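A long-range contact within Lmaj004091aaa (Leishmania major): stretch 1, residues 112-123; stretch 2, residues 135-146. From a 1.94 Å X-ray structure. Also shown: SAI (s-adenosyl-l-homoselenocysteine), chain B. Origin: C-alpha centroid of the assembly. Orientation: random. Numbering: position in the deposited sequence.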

# COMPACT_ATOMS: atom_id res chain seq x y z
N LEU A 112 -5.59 9.36 11.13
CA LEU A 112 -4.47 9.13 12.02
C LEU A 112 -4.32 10.26 13.02
O LEU A 112 -3.97 10.00 14.20
CB LEU A 112 -3.18 8.88 11.23
CG LEU A 112 -3.28 7.75 10.19
CD1 LEU A 112 -2.01 7.70 9.34
CD2 LEU A 112 -3.56 6.40 10.85
N THR A 113 -4.63 11.49 12.61
CA THR A 113 -4.54 12.64 13.53
C THR A 113 -5.58 12.57 14.67
O THR A 113 -5.44 13.26 15.69
CB THR A 113 -4.63 14.00 12.80
OG1 THR A 113 -5.78 14.02 11.95
CG2 THR A 113 -3.39 14.27 11.96
N LYS A 114 -6.59 11.72 14.52
CA LYS A 114 -7.58 11.49 15.58
C LYS A 114 -7.17 10.38 16.54
O LYS A 114 -7.71 10.31 17.63
CB LYS A 114 -8.94 11.12 14.99
CG LYS A 114 -9.62 12.25 14.27
CD LYS A 114 -10.91 11.78 13.60
CE LYS A 114 -11.74 12.99 13.18
NZ LYS A 114 -13.03 12.62 12.53
N LEU A 115 -6.26 9.51 16.11
CA LEU A 115 -5.89 8.31 16.87
C LEU A 115 -4.46 8.27 17.40
O LEU A 115 -4.18 7.56 18.36
CB LEU A 115 -6.08 7.08 15.98
CG LEU A 115 -7.46 6.75 15.47
CD1 LEU A 115 -7.37 5.71 14.41
CD2 LEU A 115 -8.34 6.24 16.60
N TYR A 116 -3.54 9.00 16.76
CA TYR A 116 -2.13 8.95 17.13
C TYR A 116 -1.61 10.32 17.55
O TYR A 116 -1.95 11.34 16.95
CB TYR A 116 -1.28 8.34 16.00
CG TYR A 116 -1.71 6.92 15.75
CD1 TYR A 116 -2.76 6.63 14.88
CD2 TYR A 116 -1.11 5.86 16.42
CE1 TYR A 116 -3.19 5.37 14.68
CE2 TYR A 116 -1.54 4.56 16.22
CZ TYR A 116 -2.59 4.32 15.35
OH TYR A 116 -3.04 3.05 15.15
N ALA A 117 -0.78 10.33 18.60
CA ALA A 117 -0.16 11.53 19.09
C ALA A 117 0.64 12.26 18.00
O ALA A 117 0.56 13.47 17.88
CB ALA A 117 0.74 11.21 20.30
N THR A 118 1.39 11.52 17.20
CA THR A 118 2.17 12.09 16.10
C THR A 118 2.09 11.17 14.90
O THR A 118 2.16 9.96 15.04
CB THR A 118 3.63 12.24 16.49
OG1 THR A 118 3.71 12.88 17.76
CG2 THR A 118 4.41 13.05 15.43
N THR A 119 1.91 11.74 13.71
CA THR A 119 1.94 10.99 12.47
C THR A 119 3.00 11.55 11.50
O THR A 119 3.00 12.74 11.25
CB THR A 119 0.55 11.02 11.80
OG1 THR A 119 -0.42 10.49 12.70
CG2 THR A 119 0.53 10.20 10.52
N ASP A 120 3.88 10.68 11.00
CA ASP A 120 4.82 11.02 9.94
C ASP A 120 4.26 10.60 8.57
O ASP A 120 3.45 9.68 8.50
CB ASP A 120 6.14 10.28 10.13
CG ASP A 120 6.85 10.66 11.38
OD1 ASP A 120 6.62 11.76 11.92
OD2 ASP A 120 7.70 9.85 11.80
N LEU A 121 4.74 11.24 7.51
CA LEU A 121 4.26 11.01 6.13
C LEU A 121 5.43 10.62 5.23
O LEU A 121 6.51 11.21 5.34
CB LEU A 121 3.65 12.29 5.56
CG LEU A 121 2.20 12.56 5.94
CD1 LEU A 121 2.11 13.16 7.32
CD2 LEU A 121 1.54 13.48 4.91
N LEU A 122 5.22 9.64 4.35
CA LEU A 122 6.22 9.20 3.40
C LEU A 122 5.59 9.24 2.01
O LEU A 122 4.63 8.55 1.76
CB LEU A 122 6.67 7.77 3.75
CG LEU A 122 7.72 7.11 2.83
CD1 LEU A 122 8.48 6.04 3.57
CD2 LEU A 122 7.10 6.51 1.58
N GLU A 123 6.14 10.04 1.10
CA GLU A 123 5.54 10.24 -0.21
C GLU A 123 6.64 10.71 -1.14
O GLU A 123 7.37 11.62 -0.76
CB GLU A 123 4.45 11.31 -0.11
CG GLU A 123 3.92 11.85 -1.43
CD GLU A 123 3.40 10.77 -2.36
OE1 GLU A 123 2.61 9.92 -1.89
OE2 GLU A 123 3.80 10.74 -3.55
N GLU A 135 -2.31 20.95 3.75
CA GLU A 135 -3.57 20.40 4.20
C GLU A 135 -3.47 19.99 5.67
O GLU A 135 -4.48 19.96 6.37
CB GLU A 135 -4.02 19.26 3.29
CG GLU A 135 -4.97 19.69 2.18
CD GLU A 135 -6.40 19.83 2.69
OE1 GLU A 135 -6.96 18.82 3.15
OE2 GLU A 135 -6.97 20.96 2.64
N LEU A 136 -2.25 19.73 6.13
CA LEU A 136 -2.02 19.27 7.49
C LEU A 136 -1.50 20.36 8.42
O LEU A 136 -1.04 20.06 9.51
CB LEU A 136 -1.07 18.09 7.47
CG LEU A 136 -1.59 16.82 6.78
CD1 LEU A 136 -0.48 15.82 6.69
CD2 LEU A 136 -2.75 16.21 7.53
N ALA A 137 -1.61 21.62 8.02
CA ALA A 137 -1.07 22.70 8.84
C ALA A 137 -1.80 22.81 10.19
O ALA A 137 -3.03 22.79 10.25
CB ALA A 137 -1.15 24.00 8.10
N GLY A 138 -1.02 22.91 11.27
CA GLY A 138 -1.57 22.94 12.64
C GLY A 138 -2.18 21.64 13.14
O GLY A 138 -3.13 21.65 13.95
N MSE A 139 -1.64 20.51 12.69
CA MSE A 139 -2.13 19.21 13.12
C MSE A 139 -0.95 18.42 13.70
O MSE A 139 0.22 18.78 13.44
CB MSE A 139 -2.77 18.48 11.93
CG MSE A 139 -3.84 19.27 11.28
SE MSE A 139 -4.94 18.25 10.04
CE MSE A 139 -5.96 17.18 11.33
N PRO A 140 -1.25 17.38 14.52
CA PRO A 140 -0.18 16.57 15.15
C PRO A 140 0.63 15.72 14.17
O PRO A 140 0.66 14.49 14.26
CB PRO A 140 -0.93 15.71 16.16
CG PRO A 140 -2.32 15.67 15.68
CD PRO A 140 -2.59 16.93 14.94
N VAL A 141 1.32 16.38 13.26
CA VAL A 141 2.11 15.71 12.23
C VAL A 141 3.59 15.97 12.52
O VAL A 141 3.94 17.02 13.06
CB VAL A 141 1.67 16.19 10.82
CG1 VAL A 141 2.57 15.63 9.71
CG2 VAL A 141 0.23 15.78 10.59
N GLY A 142 4.43 15.00 12.19
CA GLY A 142 5.86 15.08 12.46
C GLY A 142 6.65 15.37 11.20
O GLY A 142 6.65 16.50 10.71
N LYS A 143 7.29 14.34 10.66
CA LYS A 143 8.18 14.47 9.51
C LYS A 143 7.42 14.27 8.20
O LYS A 143 6.48 13.47 8.12
CB LYS A 143 9.30 13.42 9.59
CG LYS A 143 10.05 13.38 10.91
CD LYS A 143 11.01 12.19 11.00
N PHE A 144 7.87 15.00 7.17
CA PHE A 144 7.41 14.86 5.79
C PHE A 144 8.54 14.31 4.96
O PHE A 144 9.42 15.06 4.55
CB PHE A 144 6.99 16.21 5.23
CG PHE A 144 5.72 16.71 5.81
CD1 PHE A 144 5.73 17.44 6.97
CD2 PHE A 144 4.50 16.42 5.21
CE1 PHE A 144 4.53 17.87 7.54
CE2 PHE A 144 3.30 16.87 5.76
CZ PHE A 144 3.32 17.58 6.92
N ILE A 145 8.50 13.00 4.71
CA ILE A 145 9.61 12.30 4.09
C ILE A 145 9.39 12.16 2.58
O ILE A 145 8.47 11.48 2.15
CB ILE A 145 9.84 10.92 4.75
CG1 ILE A 145 9.91 11.05 6.27
CG2 ILE A 145 11.15 10.28 4.26
CD1 ILE A 145 9.60 9.80 6.99
N LEU A 146 10.24 12.82 1.80
CA LEU A 146 10.17 12.76 0.36
C LEU A 146 10.99 11.56 -0.09
O LEU A 146 12.20 11.67 -0.31
CB LEU A 146 10.69 14.05 -0.27
CG LEU A 146 10.54 14.17 -1.79
CD1 LEU A 146 9.09 14.41 -2.18
CD2 LEU A 146 11.42 15.27 -2.33
N SAI B . -2.29 6.42 0.48
CA SAI B . -2.98 7.68 0.06
CB SAI B . -2.69 7.97 -1.40
CG SAI B . -3.16 6.94 -2.40
SE SAI B . -2.68 7.52 -4.22
C SAI B . -4.49 7.60 0.20
O SAI B . -5.06 6.51 0.29
OXT SAI B . -5.17 8.62 0.18
C5' SAI B . -1.00 6.50 -4.36
C4' SAI B . 0.22 7.27 -3.84
O4' SAI B . 1.32 6.41 -3.89
C3' SAI B . 0.61 8.49 -4.67
O3' SAI B . 0.75 9.61 -3.84
C2' SAI B . 1.94 8.16 -5.30
O2' SAI B . 2.78 9.30 -5.45
C1' SAI B . 2.45 7.18 -4.28
N9 SAI B . 3.50 6.29 -4.75
C8 SAI B . 3.68 5.82 -6.04
N7 SAI B . 4.75 5.03 -6.04
C5 SAI B . 5.25 4.97 -4.77
C6 SAI B . 6.32 4.28 -4.21
N6 SAI B . 7.10 3.52 -4.98
N1 SAI B . 6.59 4.42 -2.86
C2 SAI B . 5.81 5.24 -2.05
N3 SAI B . 4.73 5.90 -2.62
C4 SAI B . 4.46 5.75 -3.94
O HOH W 1 -1.26 12.31 14.45

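The parallel pairing of the strands that begin at Thr118 and Val141 is interrupted by a beta bulge, and a side chain takes up the amide of Lys143 there. Thr119 pairs with Val141, but the next bridge joins Leu121 to Phe144, so the second strand spends one extra residue over this step. Gly142 N donates to Thr119 O (2.8 Å), whereas the following amide, Lys143 N, is bound by the carboxylate of Asp120, at OD1 (2.9 Å, nearly linear). Gly142, with phi/psi of -105/-104°, makes room for this: an ideal CB there would lie 2.4 Å from Asp120 OD1, a clash.

Around the bulge the backbone ladder is otherwise regular. Thr119 N donates to Pro140 O at 3.1 Å; beyond the extra residue, Leu121 N reaches Lys143 O (2.9 Å), Ile145 N reaches Leu121 O (2.7 Å) and Glu123 N reaches Ile145 O (2.9 Å). Bonds thus alternate in direction between the strands, as parallel pairing requires. At the start of the ladder a water donates to Tyr116 O and Pro140 O and accepts from Thr119 OG1, tying the turn before the first strand to the second stretch.

The sheet face carrying Thr119, Leu121, Val141 and Phe144 holds the main apolar cluster. Leu121 is its hub: Leu121 CD1 lies 3.5 Å from Val141 CG1, and both its methyls pack near Leu136 CD1, CD2 the closer at 3.6 Å; CD2 also lies 3.9 Å from Phe144 CE2, oblique to the ring. Leu136 opens a type II turn to Met139, with Gly138 at positive phi. Nearby, Thr113 OG1 touches CE of selenomethionine Met139 at 3.2 Å, and Ala117 O packs on Pro140 CB (3.2 Å).

Glu123 ends the first stretch at the ligand: its OE1 and OE2 accept hydrogen bonds from SAI O3' (2.7 Å) and O2' (2.6 Å), respectively.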